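Local structure of 4-aminobutyrate transaminase (Acinetobacter baumannii, 6WOP) at the interface of chains A and B. The protein catalyses the pyridoxal-phosphate-dependent transfer of the amino group of 4-aminobutyrate to 2-oxoglutarate. Sequence-based numbering; all coordinates share one arbitrary frame. Chains: chain A/B, 4-aminobutyrate transaminase.

The interface of chains A and B. Residues chain A 50-51, 53-54, 58, 380, 382; chain B 76-78, 81-82, 298.
B:His76 swings its imidazole out with CG anti to the backbone N (chi1 174°) and the ring plane turned roughly perpendicular to the CA-CB-CG plane (chi2 83°), while A:Val53 places CG1 anti to its own N and CG2 beside it. These torsions set a histidine ring against a valine fork in a subunit interface of a class-III (fold type I) aminotransferase, a family whose active sites form at the dimer boundary; the patch recurs with the chains exchanged by the two-fold axis.

The ring is fixed along its edge by a nearly straight hydrogen bond, B:His76 NE2 donating to A:Gly50 O at 3.0 Å (171° at the hydrogen). NE2 lies in the carbonyl plane on a lone pair, and the oxygen sits almost in the imidazole plane, which, together with the packing on its two faces, would restrict the ring's tilt and rotation. Donation from NE2 requires a hydrogen on that nitrogen, although protonation is not seen directly. The faces are clamped from both chains: the backbone N of B:Ala78 stands 3.4 Å above the ring plane over its centre, and on the opposite side A:Val53 CG1 makes a CH-pi contact 3.8 Å from the ring centroid. The valine crosses the histidine at about a right angle, and its other branch, CG2, meets B:Thr298 CG2 tip to tip at 3.5 Å. That threonine methyl is anti to its backbone N, which points it at the valine.

Further along, A:Ile51 carries CG1 beside its backbone N and crosses B:Val81 obliquely, CG1 lying 3.6 Å from the valine CG2. A:Leu382 CD2 touches both methyls of B:Val81, CG1 and CG2, each at 4.0 Å, with the two side chains at about a right angle, so B:Val81 packs with its two methyls against A:Ile51 and A:Leu382, which lie side by side. Behind it, B:Thr77 OG1 donates to B:Thr82 O at 2.7 Å, bracing the chain B loop from within.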
ATOM      1  N   GLY A  50     -27.955 -17.567  14.728  1.00 16.40           N
ATOM      2  CA  GLY A  50     -27.081 -17.556  13.551  1.00 17.24           C
ATOM      3  C   GLY A  50     -26.085 -16.414  13.583  1.00 18.92           C
ATOM      4  O   GLY A  50     -25.639 -15.965  12.522  1.00 16.56           O
ATOM      5  N   ILE A  51     -25.715 -15.949  14.786  1.00 19.27           N
ATOM      6  CA  ILE A  51     -24.861 -14.786  15.056  1.00 21.15           C
ATOM      7  C   ILE A  51     -25.607 -13.527  14.660  1.00 18.53           C
ATOM      8  O   ILE A  51     -25.174 -12.821  13.712  1.00 20.32           O
ATOM      9  CB  ILE A  51     -23.494 -14.768  14.338  1.00 20.68           C
ATOM     10  CG1 ILE A  51     -22.791 -16.140  14.285  1.00 22.80           C
ATOM     11  CG2 ILE A  51     -22.592 -13.782  15.045  1.00 19.83           C
ATOM     12  CD1 ILE A  51     -21.479 -16.061  13.374  1.00 27.27           C
ATOM     13  N   VAL A  53     -28.387 -12.904  13.199  1.00 17.40           N
ATOM     14  CA  VAL A  53     -29.090 -12.872  11.909  1.00 17.66           C
ATOM     15  C   VAL A  53     -30.583 -13.123  12.057  1.00 15.71           C
ATOM     16  O   VAL A  53     -31.364 -12.778  11.139  1.00 18.54           O
ATOM     17  CB  VAL A  53     -28.460 -13.899  10.934  1.00 16.82           C
ATOM     18  CG1 VAL A  53     -29.200 -13.936   9.602  1.00 16.87           C
ATOM     19  CG2 VAL A  53     -26.961 -13.537  10.684  1.00 16.53           C
ATOM     20  N   LEU A  54     -31.023 -13.670  13.184  1.00 18.65           N
ATOM     21  CA  LEU A  54     -32.400 -14.148  13.308  1.00 17.76           C
ATOM     22  C   LEU A  54     -33.117 -13.428  14.442  1.00 19.67           C
ATOM     23  O   LEU A  54     -33.772 -14.068  15.288  1.00 17.44           O
ATOM     24  CB  LEU A  54     -32.412 -15.681  13.524  1.00 18.09           C
ATOM     25  CG  LEU A  54     -31.676 -16.283  12.308  1.00 19.53           C
ATOM     26  CD1 LEU A  54     -31.211 -17.658  12.660  1.00 22.24           C
ATOM     27  CD2 LEU A  54     -32.664 -16.268  11.104  1.00 17.10           C
ATOM     28  N   HIS A  58     -35.733 -18.194  13.407  1.00 19.22           N
ATOM     29  CA  HIS A  58     -35.641 -19.097  12.256  1.00 18.73           C
ATOM     30  C   HIS A  58     -37.015 -19.264  11.609  1.00 16.19           C
ATOM     31  O   HIS A  58     -38.000 -19.588  12.288  1.00 18.25           O
ATOM     32  CB  HIS A  58     -35.158 -20.469  12.699  1.00 18.98           C
ATOM     33  CG  HIS A  58     -33.729 -20.511  13.178  1.00 19.11           C
ATOM     34  ND1 HIS A  58     -32.656 -20.722  12.322  1.00 18.75           N
ATOM     35  CD2 HIS A  58     -33.211 -20.434  14.421  1.00 17.60           C
ATOM     36  CE1 HIS A  58     -31.541 -20.781  13.031  1.00 23.87           C
ATOM     37  NE2 HIS A  58     -31.849 -20.611  14.308  1.00 20.57           N
ATOM     38  N   LEU A 380     -27.711 -23.438  23.081  1.00 24.58           N
ATOM     39  CA  LEU A 380     -26.629 -23.051  22.187  1.00 21.84           C
ATOM     40  C   LEU A 380     -26.181 -21.650  22.548  1.00 21.84           C
ATOM     41  O   LEU A 380     -26.943 -20.699  22.339  1.00 20.73           O
ATOM     42  CB  LEU A 380     -27.120 -23.090  20.733  1.00 21.07           C
ATOM     43  CG  LEU A 380     -26.172 -22.550  19.636  1.00 21.16           C
ATOM     44  CD1 LEU A 380     -24.854 -23.311  19.644  1.00 21.38           C
ATOM     45  CD2 LEU A 380     -26.799 -22.674  18.250  1.00 18.53           C
ATOM     46  N   LEU A 382     -22.935 -18.588  22.344  1.00 19.52           N
ATOM     47  CA  LEU A 382     -21.731 -18.081  21.682  1.00 20.28           C
ATOM     48  C   LEU A 382     -20.800 -17.330  22.633  1.00 23.16           C
ATOM     49  O   LEU A 382     -21.259 -16.611  23.527  1.00 23.22           O
ATOM     50  CB  LEU A 382     -22.092 -17.130  20.557  1.00 20.13           C
ATOM     51  CG  LEU A 382     -23.071 -17.644  19.487  1.00 21.81           C
ATOM     52  CD1 LEU A 382     -23.432 -16.461  18.618  1.00 24.49           C
ATOM     53  CD2 LEU A 382     -22.432 -18.771  18.677  1.00 23.04           C
TER
ATOM     54  N   HIS B  76     -30.914 -20.511   7.608  1.00 16.83           N
ATOM     55  CA  HIS B  76     -29.653 -19.905   8.062  1.00 17.02           C
ATOM     56  C   HIS B  76     -29.327 -20.434   9.452  1.00 14.92           C
ATOM     57  O   HIS B  76     -30.136 -20.289  10.380  1.00 16.90           O
ATOM     58  CB  HIS B  76     -29.717 -18.373   8.133  1.00 17.07           C
ATOM     59  CG  HIS B  76     -28.467 -17.776   8.731  1.00 17.90           C
ATOM     60  ND1 HIS B  76     -27.325 -17.546   7.986  1.00 16.12           N
ATOM     61  CD2 HIS B  76     -28.178 -17.370  10.002  1.00 17.60           C
ATOM     62  CE1 HIS B  76     -26.397 -17.000   8.763  1.00 16.48           C
ATOM     63  NE2 HIS B  76     -26.877 -16.914   9.999  1.00 20.19           N
ATOM     64  N   THR B  77     -28.115 -20.979   9.622  1.00 16.71           N
ATOM     65  CA  THR B  77     -27.589 -21.311  10.959  1.00 17.66           C
ATOM     66  C   THR B  77     -26.256 -20.648  11.259  1.00 19.13           C
ATOM     67  O   THR B  77     -25.833 -20.623  12.442  1.00 18.32           O
ATOM     68  CB  THR B  77     -27.359 -22.827  11.100  1.00 19.62           C
ATOM     69  OG1 THR B  77     -26.386 -23.247  10.108  1.00 21.19           O
ATOM     70  CG2 THR B  77     -28.721 -23.599  10.962  1.00 21.10           C
ATOM     71  N   ALA B  78     -25.603 -20.132  10.215  1.00 15.96           N
ATOM     72  CA  ALA B  78     -24.205 -19.752  10.152  1.00 18.91           C
ATOM     73  C   ALA B  78     -23.412 -21.037  10.204  1.00 19.47           C
ATOM     74  O   ALA B  78     -23.303 -21.662  11.270  1.00 17.84           O
ATOM     75  CB  ALA B  78     -23.798 -18.784  11.267  1.00 16.76           C
ATOM     76  N   VAL B  81     -21.068 -21.752  12.960  1.00 19.92           N
ATOM     77  CA  VAL B  81     -21.632 -22.047  14.258  1.00 20.42           C
ATOM     78  C   VAL B  81     -22.180 -23.464  14.230  1.00 20.53           C
ATOM     79  O   VAL B  81     -21.739 -24.329  15.006  1.00 20.66           O
ATOM     80  CB  VAL B  81     -22.731 -21.040  14.622  1.00 18.07           C
ATOM     81  CG1 VAL B  81     -23.441 -21.455  15.956  1.00 17.43           C
ATOM     82  CG2 VAL B  81     -22.134 -19.636  14.742  1.00 18.82           C
ATOM     83  N   THR B  82     -23.196 -23.689  13.388  1.00 20.32           N
ATOM     84  CA  THR B  82     -23.795 -25.003  13.269  1.00 18.03           C
ATOM     85  C   THR B  82     -23.750 -25.462  11.817  1.00 20.82           C
ATOM     86  O   THR B  82     -24.402 -24.861  10.944  1.00 18.67           O
ATOM     87  CB  THR B  82     -25.249 -24.998  13.746  1.00 22.41           C
ATOM     88  OG1 THR B  82     -25.337 -24.371  15.037  1.00 20.66           O
ATOM     89  CG2 THR B  82     -25.753 -26.426  13.761  1.00 18.45           C
ATOM     90  N   THR B 298     -20.687 -14.920   7.435  1.00 17.67           N
ATOM     91  CA  THR B 298     -22.034 -15.069   7.947  1.00 15.84           C
ATOM     92  C   THR B 298     -22.914 -15.810   6.952  1.00 20.74           C
ATOM     93  O   THR B 298     -23.498 -16.859   7.275  1.00 20.30           O
ATOM     94  CB  THR B 298     -22.603 -13.679   8.297  1.00 18.42           C
ATOM     95  OG1 THR B 298     -21.758 -13.148   9.349  1.00 23.06           O
ATOM     96  CG2 THR B 298     -24.007 -13.848   8.828  1.00 13.90           C
TER